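Local coordinates for protein beta-galactosidase (Bacillus circulans subsp. alkalophilus, PDB 3TTY) that hydrolyses terminal beta-D-galactosyl residues of beta-galactosides, a glycoside hydrolase built on a TIM barrel and assembled as a trimer, at residues 169-174 and 491-496; 180-185 and 189-194; 409-414 and 419-424. All coordinates share one frame; numbering follows the deposited sequence.

Contact 1 of 3, residues 169-174 and 491-496; sequences KERYGT and VNENDL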
# COMPACT_ATOMS: atom_id res chain seq x y z
N LYS A 169 16.65 -26.22 -20.24
CA LYS A 169 17.18 -27.18 -21.21
C LYS A 169 17.20 -28.60 -20.61
O LYS A 169 16.91 -29.58 -21.29
CB LYS A 169 18.58 -26.76 -21.67
CG LYS A 169 18.61 -25.39 -22.33
CD LYS A 169 20.04 -24.88 -22.61
CE LYS A 169 20.03 -23.38 -22.92
NZ LYS A 169 21.37 -22.87 -23.37
N GLU A 170 17.53 -28.70 -19.32
CA GLU A 170 17.54 -29.99 -18.65
C GLU A 170 16.12 -30.51 -18.46
O GLU A 170 15.88 -31.70 -18.58
CB GLU A 170 18.24 -29.89 -17.29
CG GLU A 170 19.55 -29.13 -17.36
CD GLU A 170 20.65 -29.73 -16.50
OE1 GLU A 170 21.10 -29.03 -15.56
OE2 GLU A 170 21.06 -30.87 -16.80
N ARG A 171 15.19 -29.61 -18.17
CA ARG A 171 13.84 -30.05 -17.86
C ARG A 171 13.11 -30.47 -19.14
O ARG A 171 12.51 -31.55 -19.18
CB ARG A 171 13.05 -28.95 -17.13
CG ARG A 171 11.70 -29.41 -16.59
CD ARG A 171 11.01 -28.31 -15.77
NE ARG A 171 9.65 -28.69 -15.37
CZ ARG A 171 9.36 -29.33 -14.24
NH1 ARG A 171 10.31 -29.64 -13.37
NH2 ARG A 171 8.10 -29.64 -13.96
N TYR A 172 13.17 -29.63 -20.17
CA TYR A 172 12.29 -29.82 -21.31
C TYR A 172 12.96 -30.40 -22.55
O TYR A 172 12.29 -30.97 -23.40
CB TYR A 172 11.58 -28.52 -21.66
CG TYR A 172 10.66 -28.06 -20.57
CD1 TYR A 172 9.50 -28.77 -20.28
CD2 TYR A 172 10.96 -26.92 -19.83
CE1 TYR A 172 8.65 -28.36 -19.27
CE2 TYR A 172 10.12 -26.51 -18.82
CZ TYR A 172 8.97 -27.22 -18.55
OH TYR A 172 8.14 -26.79 -17.54
N GLY A 173 14.28 -30.23 -22.66
CA GLY A 173 15.02 -30.80 -23.76
C GLY A 173 15.03 -29.97 -25.03
O GLY A 173 16.09 -29.69 -25.59
N THR A 174 13.84 -29.58 -25.48
CA THR A 174 13.74 -28.81 -26.72
C THR A 174 12.88 -27.57 -26.53
O THR A 174 12.02 -27.54 -25.67
CB THR A 174 13.09 -29.65 -27.84
OG1 THR A 174 11.76 -30.01 -27.44
CG2 THR A 174 13.89 -30.90 -28.14
N VAL A 491 -5.34 -28.92 -13.15
CA VAL A 491 -4.15 -28.85 -14.01
C VAL A 491 -3.12 -29.96 -13.78
O VAL A 491 -3.21 -30.71 -12.80
CB VAL A 491 -3.42 -27.51 -13.84
CG1 VAL A 491 -4.35 -26.34 -14.23
CG2 VAL A 491 -2.91 -27.36 -12.40
N ASN A 492 -2.15 -30.06 -14.68
CA ASN A 492 -1.02 -30.95 -14.47
C ASN A 492 0.19 -30.19 -13.95
O ASN A 492 0.08 -29.04 -13.54
CB ASN A 492 -0.65 -31.71 -15.75
CG ASN A 492 -0.00 -30.81 -16.79
OD1 ASN A 492 0.18 -29.61 -16.57
ND2 ASN A 492 0.35 -31.39 -17.93
N GLU A 493 1.34 -30.83 -13.98
CA GLU A 493 2.58 -30.31 -13.40
C GLU A 493 3.06 -29.01 -14.04
O GLU A 493 3.89 -28.32 -13.47
CB GLU A 493 3.67 -31.37 -13.55
CG GLU A 493 3.38 -32.28 -14.73
CD GLU A 493 4.61 -33.01 -15.20
OE1 GLU A 493 5.63 -32.90 -14.49
OE2 GLU A 493 4.54 -33.68 -16.26
N ASN A 494 2.55 -28.68 -15.22
CA ASN A 494 2.94 -27.43 -15.85
C ASN A 494 1.86 -26.38 -15.79
O ASN A 494 1.93 -25.37 -16.46
CB ASN A 494 3.38 -27.65 -17.30
CG ASN A 494 4.62 -28.52 -17.40
OD1 ASN A 494 4.60 -29.57 -18.02
ND2 ASN A 494 5.70 -28.09 -16.76
N ASP A 495 0.85 -26.61 -14.95
CA ASP A 495 -0.25 -25.68 -14.82
C ASP A 495 -1.05 -25.60 -16.11
O ASP A 495 -1.59 -24.53 -16.44
CB ASP A 495 0.22 -24.27 -14.42
CG ASP A 495 -0.91 -23.42 -13.89
OD1 ASP A 495 -1.79 -23.99 -13.20
OD2 ASP A 495 -0.95 -22.20 -14.18
N LEU A 496 -1.08 -26.71 -16.85
CA LEU A 496 -1.91 -26.80 -18.05
C LEU A 496 -3.19 -27.54 -17.69
O LEU A 496 -3.16 -28.58 -17.02
CB LEU A 496 -1.19 -27.56 -19.17
CG LEU A 496 0.10 -27.01 -19.80
CD1 LEU A 496 0.78 -28.09 -20.67
CD2 LEU A 496 -0.15 -25.70 -20.59
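Tyr172 and Asn494 meet edge-on where the last turn of helix 158-172, in the TIM-barrel part of the chain, reaches the type I beta turn 492-495 of the trimerisation region. The amide nitrogen ND2 of Asn494 lies near the plane of the tyrosine ring, at its phenol edge, 2.9 Å from Tyr172 OH. The angle between them is poor for a hydrogen bond, and ring and amide planes are turned 48° apart; the firm polar partner of the hydroxyl is Asp220. The two side chains run past one another in opposite directions.

Arg171 comes in alongside. Its first torsion, with CG anti to the backbone N (chi1 -171°), lays CG over the centre of one face of the Tyr172 ring, and the extended chain beyond brings the guanidinium to the hydroxyl end of that ring, with Tyr172 CZ at the guanidinium edge. There NE gives a weak hydrogen bond to Tyr172 OH. The guanidinium stands almost perpendicular to the Asn494 amide, the planes 89° apart, with ND2 at its edge 4.0 Å from Arg171 NH2. Glu493 OE1 lies 4.1 Å from Arg171 NH2 but well out of the guanidinium plane, so no N-H points at it and any attraction is probably of charge alone. Arg223, a like charge close to Arg171, donates to the Glu493 backbone oxygen.

The turn that presents Asn494 is braced from within by an Asx turn, in which Asn492 OD1 accepts from Asn494 N at 2.9 Å. Leu496 N is a second donor to Asn492 OD1, at 3.2 Å, and the two reach the oxygen from opposite faces of its carbonyl plane.

Contact 2 of 3, residues 180-185 and 189-194; sequences KAWNTS and HTFYDW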
# COMPACT_ATOMS: atom_id res chain seq x y z
N LYS A 180 5.34 -25.75 -25.56
CA LYS A 180 4.07 -26.43 -25.25
C LYS A 180 3.77 -26.44 -23.74
O LYS A 180 2.66 -26.10 -23.32
CB LYS A 180 4.08 -27.85 -25.80
CG LYS A 180 2.72 -28.55 -25.78
CD LYS A 180 2.62 -29.54 -26.95
CE LYS A 180 1.49 -30.53 -26.75
NZ LYS A 180 1.72 -31.35 -25.53
N ALA A 181 4.76 -26.83 -22.94
CA ALA A 181 4.60 -26.81 -21.49
C ALA A 181 4.13 -25.44 -21.00
O ALA A 181 3.37 -25.36 -20.05
CB ALA A 181 5.89 -27.21 -20.79
N TRP A 182 4.57 -24.38 -21.66
CA TRP A 182 4.28 -23.02 -21.21
C TRP A 182 3.10 -22.38 -21.94
O TRP A 182 2.71 -21.26 -21.62
CB TRP A 182 5.51 -22.12 -21.38
CG TRP A 182 6.53 -22.26 -20.30
CD1 TRP A 182 6.45 -23.06 -19.20
CD2 TRP A 182 7.77 -21.55 -20.18
NE1 TRP A 182 7.57 -22.91 -18.43
CE2 TRP A 182 8.39 -21.98 -19.00
CE3 TRP A 182 8.42 -20.60 -20.98
CZ2 TRP A 182 9.62 -21.49 -18.57
CZ3 TRP A 182 9.65 -20.12 -20.56
CH2 TRP A 182 10.23 -20.57 -19.36
N ASN A 183 2.56 -23.10 -22.92
CA ASN A 183 1.49 -22.57 -23.78
C ASN A 183 1.82 -21.23 -24.47
O ASN A 183 1.01 -20.32 -24.50
CB ASN A 183 0.18 -22.45 -23.00
CG ASN A 183 -1.02 -22.75 -23.87
OD1 ASN A 183 -1.05 -23.76 -24.58
ND2 ASN A 183 -2.00 -21.85 -23.86
N THR A 184 3.01 -21.13 -25.03
CA THR A 184 3.49 -19.84 -25.50
C THR A 184 2.82 -19.32 -26.77
O THR A 184 3.11 -18.21 -27.21
CB THR A 184 5.01 -19.86 -25.71
OG1 THR A 184 5.33 -20.77 -26.76
CG2 THR A 184 5.72 -20.29 -24.43
N SER A 185 1.94 -20.10 -27.39
CA SER A 185 1.20 -19.55 -28.53
C SER A 185 0.24 -18.46 -28.05
O SER A 185 -0.20 -17.62 -28.83
CB SER A 185 0.47 -20.63 -29.31
OG SER A 185 -0.59 -21.17 -28.54
N HIS A 189 3.91 -15.52 -27.49
CA HIS A 189 5.05 -15.75 -26.61
C HIS A 189 6.05 -16.79 -27.13
O HIS A 189 6.99 -17.17 -26.42
CB HIS A 189 4.58 -16.10 -25.20
CG HIS A 189 4.63 -14.94 -24.26
ND1 HIS A 189 4.06 -13.72 -24.55
CD2 HIS A 189 5.22 -14.80 -23.05
CE1 HIS A 189 4.28 -12.88 -23.56
NE2 HIS A 189 4.98 -13.51 -22.63
N THR A 190 5.87 -17.22 -28.38
CA THR A 190 6.74 -18.23 -28.97
C THR A 190 8.22 -17.89 -28.80
O THR A 190 8.69 -16.82 -29.19
CB THR A 190 6.43 -18.44 -30.47
OG1 THR A 190 5.03 -18.64 -30.63
CG2 THR A 190 7.19 -19.65 -31.01
N PHE A 191 8.95 -18.82 -28.20
CA PHE A 191 10.39 -18.68 -28.09
C PHE A 191 11.13 -19.41 -29.21
O PHE A 191 10.85 -20.58 -29.47
CB PHE A 191 10.84 -19.20 -26.73
CG PHE A 191 10.40 -18.34 -25.60
CD1 PHE A 191 10.93 -17.07 -25.44
CD2 PHE A 191 9.43 -18.77 -24.73
CE1 PHE A 191 10.51 -16.26 -24.42
CE2 PHE A 191 9.00 -17.94 -23.70
CZ PHE A 191 9.55 -16.69 -23.55
N TYR A 192 12.05 -18.73 -29.88
CA TYR A 192 12.84 -19.36 -30.93
C TYR A 192 14.27 -19.61 -30.50
O TYR A 192 15.04 -20.26 -31.20
CB TYR A 192 12.83 -18.52 -32.21
CG TYR A 192 11.50 -18.51 -32.92
CD1 TYR A 192 11.04 -19.64 -33.59
CD2 TYR A 192 10.69 -17.37 -32.91
CE1 TYR A 192 9.81 -19.64 -34.25
CE2 TYR A 192 9.46 -17.36 -33.56
CZ TYR A 192 9.03 -18.51 -34.24
OH TYR A 192 7.82 -18.52 -34.89
N ASP A 193 14.63 -19.10 -29.32
CA ASP A 193 15.95 -19.33 -28.73
C ASP A 193 15.88 -19.25 -27.21
O ASP A 193 15.08 -18.49 -26.67
CB ASP A 193 16.97 -18.33 -29.27
CG ASP A 193 18.36 -18.59 -28.75
OD1 ASP A 193 18.86 -19.73 -28.92
OD2 ASP A 193 18.95 -17.68 -28.14
N TRP A 194 16.70 -20.03 -26.52
CA TRP A 194 16.66 -20.04 -25.06
C TRP A 194 16.98 -18.65 -24.46
O TRP A 194 16.40 -18.26 -23.44
CB TRP A 194 17.60 -21.09 -24.48
CG TRP A 194 17.34 -22.47 -24.99
CD1 TRP A 194 17.95 -23.08 -26.03
CD2 TRP A 194 16.39 -23.42 -24.46
NE1 TRP A 194 17.45 -24.35 -26.20
CE2 TRP A 194 16.49 -24.58 -25.25
CE3 TRP A 194 15.47 -23.40 -23.41
CZ2 TRP A 194 15.70 -25.71 -25.02
CZ3 TRP A 194 14.70 -24.52 -23.18
CH2 TRP A 194 14.81 -25.66 -23.99
O HOH W 1 4.27 -21.29 -29.98
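Trp182 and Phe191 close the tight, apolar end of this contact: Phe191 CE2 comes to the edge of the indole, near its plane, 3.8 Å from Trp182 CE3, and the two side chains run at about a right angle. Thr184 fills in next to them, its methyl CG2 4.0 Å from Phe191 CD2, while its CB rests 3.4 Å from the carbonyl oxygen of His189. That same His189 oxygen sits over one face of the Phe191 ring, toward its rim. The chain reverses here just after helix 175-181 ends in a Schellman motif at Asn183, and the reversal is spanned by a weak bond from His189 N to Thr184 O, 2.8 Å long but bent.

The other end is wetter. Thr184 OG1, between backbone N and carbonyl carbon (chi1 65°), faces a water that gives it a weak bond and sits 2.8 Å from Thr190 OG1; Asn179 is the hydroxyl's stronger partner. A valine in place of Thr184 would probably leave Asn179 OD1 without the threonine hydroxyl and the water with Thr190 as its remaining partner across the contact.

Beyond the pair, a neighbouring subunit packs on Phe191 through its Ala87 and meets the His189 ring with its Phe108. Direct bonding across the turn is thus one weak bond beside the apolar packing of Trp182, Thr184 and Phe191, while Asn179 ND2, bonded to Phe191 O, ties the loop back to helix 175-181.

Contact 3 of 3, residues 409-414 and 419-424; sequences WALELS and IALNYV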
# COMPACT_ATOMS: atom_id res chain seq x y z
N TRP A 409 2.19 -22.96 -5.19
CA TRP A 409 2.69 -21.96 -6.14
C TRP A 409 1.73 -21.72 -7.30
O TRP A 409 1.42 -20.57 -7.65
CB TRP A 409 4.05 -22.39 -6.69
CG TRP A 409 5.15 -22.40 -5.67
CD1 TRP A 409 5.19 -21.71 -4.49
CD2 TRP A 409 6.36 -23.17 -5.74
NE1 TRP A 409 6.36 -21.99 -3.83
CE2 TRP A 409 7.10 -22.88 -4.57
CE3 TRP A 409 6.89 -24.06 -6.67
CZ2 TRP A 409 8.35 -23.44 -4.32
CZ3 TRP A 409 8.12 -24.63 -6.42
CH2 TRP A 409 8.84 -24.31 -5.25
N ALA A 410 1.27 -22.80 -7.93
CA ALA A 410 0.32 -22.67 -9.04
C ALA A 410 -0.98 -21.97 -8.60
O ALA A 410 -1.46 -21.05 -9.27
CB ALA A 410 0.04 -24.01 -9.67
N LEU A 411 -1.53 -22.39 -7.46
CA LEU A 411 -2.72 -21.74 -6.92
C LEU A 411 -2.48 -20.26 -6.66
O LEU A 411 -3.30 -19.43 -7.00
CB LEU A 411 -3.18 -22.41 -5.63
CG LEU A 411 -4.05 -23.65 -5.77
CD1 LEU A 411 -4.38 -24.19 -4.39
CD2 LEU A 411 -5.31 -23.33 -6.56
N GLU A 412 -1.35 -19.93 -6.05
CA GLU A 412 -1.13 -18.54 -5.67
C GLU A 412 -0.77 -17.65 -6.86
O GLU A 412 -0.93 -16.43 -6.79
CB GLU A 412 -0.07 -18.44 -4.57
CG GLU A 412 -0.54 -19.07 -3.25
CD GLU A 412 0.47 -18.93 -2.12
OE1 GLU A 412 1.56 -18.36 -2.34
OE2 GLU A 412 0.16 -19.41 -1.00
N LEU A 413 -0.30 -18.25 -7.94
CA LEU A 413 0.05 -17.50 -9.15
C LEU A 413 -1.12 -17.39 -10.11
O LEU A 413 -1.11 -16.58 -11.03
CB LEU A 413 1.23 -18.16 -9.87
CG LEU A 413 2.58 -18.01 -9.18
CD1 LEU A 413 3.55 -19.12 -9.60
CD2 LEU A 413 3.13 -16.64 -9.52
N SER A 414 -2.13 -18.22 -9.89
CA SER A 414 -3.29 -18.28 -10.76
C SER A 414 -4.01 -16.94 -10.85
O SER A 414 -4.20 -16.25 -9.85
CB SER A 414 -4.26 -19.36 -10.26
OG SER A 414 -5.33 -19.54 -11.18
N ILE A 419 -9.47 -14.03 -5.33
CA ILE A 419 -8.44 -13.62 -4.38
C ILE A 419 -8.80 -13.97 -2.94
O ILE A 419 -7.99 -13.79 -2.04
CB ILE A 419 -8.09 -12.13 -4.51
CG1 ILE A 419 -9.32 -11.27 -4.26
CG2 ILE A 419 -7.52 -11.85 -5.90
CD1 ILE A 419 -9.00 -9.78 -4.12
N ALA A 420 -10.00 -14.48 -2.71
CA ALA A 420 -10.38 -14.95 -1.37
C ALA A 420 -10.04 -16.42 -1.16
O ALA A 420 -10.26 -16.96 -0.08
CB ALA A 420 -11.86 -14.70 -1.10
N LEU A 421 -9.50 -17.07 -2.18
CA LEU A 421 -9.02 -18.44 -2.03
C LEU A 421 -7.61 -18.43 -1.47
O LEU A 421 -6.69 -17.87 -2.07
CB LEU A 421 -9.06 -19.23 -3.35
CG LEU A 421 -8.52 -20.66 -3.30
CD1 LEU A 421 -9.30 -21.52 -2.31
CD2 LEU A 421 -8.50 -21.31 -4.70
N ASN A 422 -7.46 -19.02 -0.30
CA ASN A 422 -6.16 -19.14 0.33
C ASN A 422 -5.89 -20.61 0.60
O ASN A 422 -6.58 -21.24 1.42
CB ASN A 422 -6.13 -18.32 1.62
CG ASN A 422 -4.81 -18.41 2.35
OD1 ASN A 422 -4.35 -19.50 2.71
ND2 ASN A 422 -4.19 -17.26 2.59
N TYR A 423 -4.92 -21.17 -0.11
CA TYR A 423 -4.64 -22.62 -0.06
C TYR A 423 -4.41 -23.11 1.35
O TYR A 423 -5.09 -24.05 1.81
CB TYR A 423 -3.45 -22.96 -0.94
CG TYR A 423 -3.02 -24.42 -0.94
CD1 TYR A 423 -3.94 -25.44 -1.11
CD2 TYR A 423 -1.68 -24.77 -0.82
CE1 TYR A 423 -3.54 -26.78 -1.14
CE2 TYR A 423 -1.27 -26.08 -0.85
CZ TYR A 423 -2.20 -27.09 -1.01
OH TYR A 423 -1.79 -28.40 -1.02
N VAL A 424 -3.45 -22.50 2.04
CA VAL A 424 -3.11 -22.93 3.38
C VAL A 424 -4.31 -22.82 4.33
O VAL A 424 -4.54 -23.72 5.15
CB VAL A 424 -1.87 -22.19 3.95
CG1 VAL A 424 -1.66 -22.52 5.40
CG2 VAL A 424 -0.62 -22.56 3.13
O HOH W 2 -1.55 -20.28 0.96
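The first torsions of Leu411 and Tyr423 turn the two side chains toward each other. Leu411 CG stands anti to its carbonyl carbon (chi1 -83°), and the next torsion stretches the branch toward CD1; Tyr423 CG stands anti to the backbone N (chi1 178°), which carries the ring from the first turn of its helix toward the leucine. The two side chains cross at about a right angle, and the touching is done by one methyl: Leu411 CD1 lies 3.5 Å from Tyr423 CD1 and 3.7 Å from Tyr423 CG. It approaches the ring obliquely, at the end nearest the backbone, and also lies 3.8 Å from Tyr423 CB. The hydroxyl at the far end of the ring is bonded to the backbone N of Asp404. The other methyl of the leucine, CD2, turns to the loop and meets Leu421 CD2 at 4.2 Å, so the branched end of Leu411 divides its contacts between Leu421 and Tyr423.

No direct hydrogen bond joins the two segments. A water makes a polar link, donating to Glu412 OE2 at 2.7 Å and accepting from Val424 N at 3.1 Å. It thus satisfies an amide in the first turn of helix 423-435, where Asn422 is the N-cap and its side chain takes the backbone N of Asn425. Glu412 OE2 is also paired with Arg408, one turn earlier on its own helix.

Two successive helices of the trimerisation region are joined here by a short loop: helix 405-413 gives way to loop at Ser414, and helix 423-435 follows. Val460 and Tyr462, beyond strand 455-458, also pack on Leu411. Trp409 and Leu413 pack on helix 215-243 of the TIM-barrel part, so the helix pair meets the barrel there and a neighbouring subunit at Ile419 of the loop.

Overall arrangement
Contacts 2 and 3 come in series along the chain, and both are nested inside the long loop closed by contact 1, which joins the TIM-barrel part of the chain to the trimerisation region. Contact 1 lies between the other two: its centre is about 11 Å from that of contact 2 and about 20 Å from that of contact 3. Consecutive helices 158-172 and 175-181 tie it to contact 2, with Tyr172 and Asn494 both packing on Ala181; Asp495 touches Ala410 of contact 3. Contacts 2 and 3 do not touch, their nearest atoms being about 10 Å apart. All three reach the same neighbouring subunit, so this inter-domain seam borders the trimer interface.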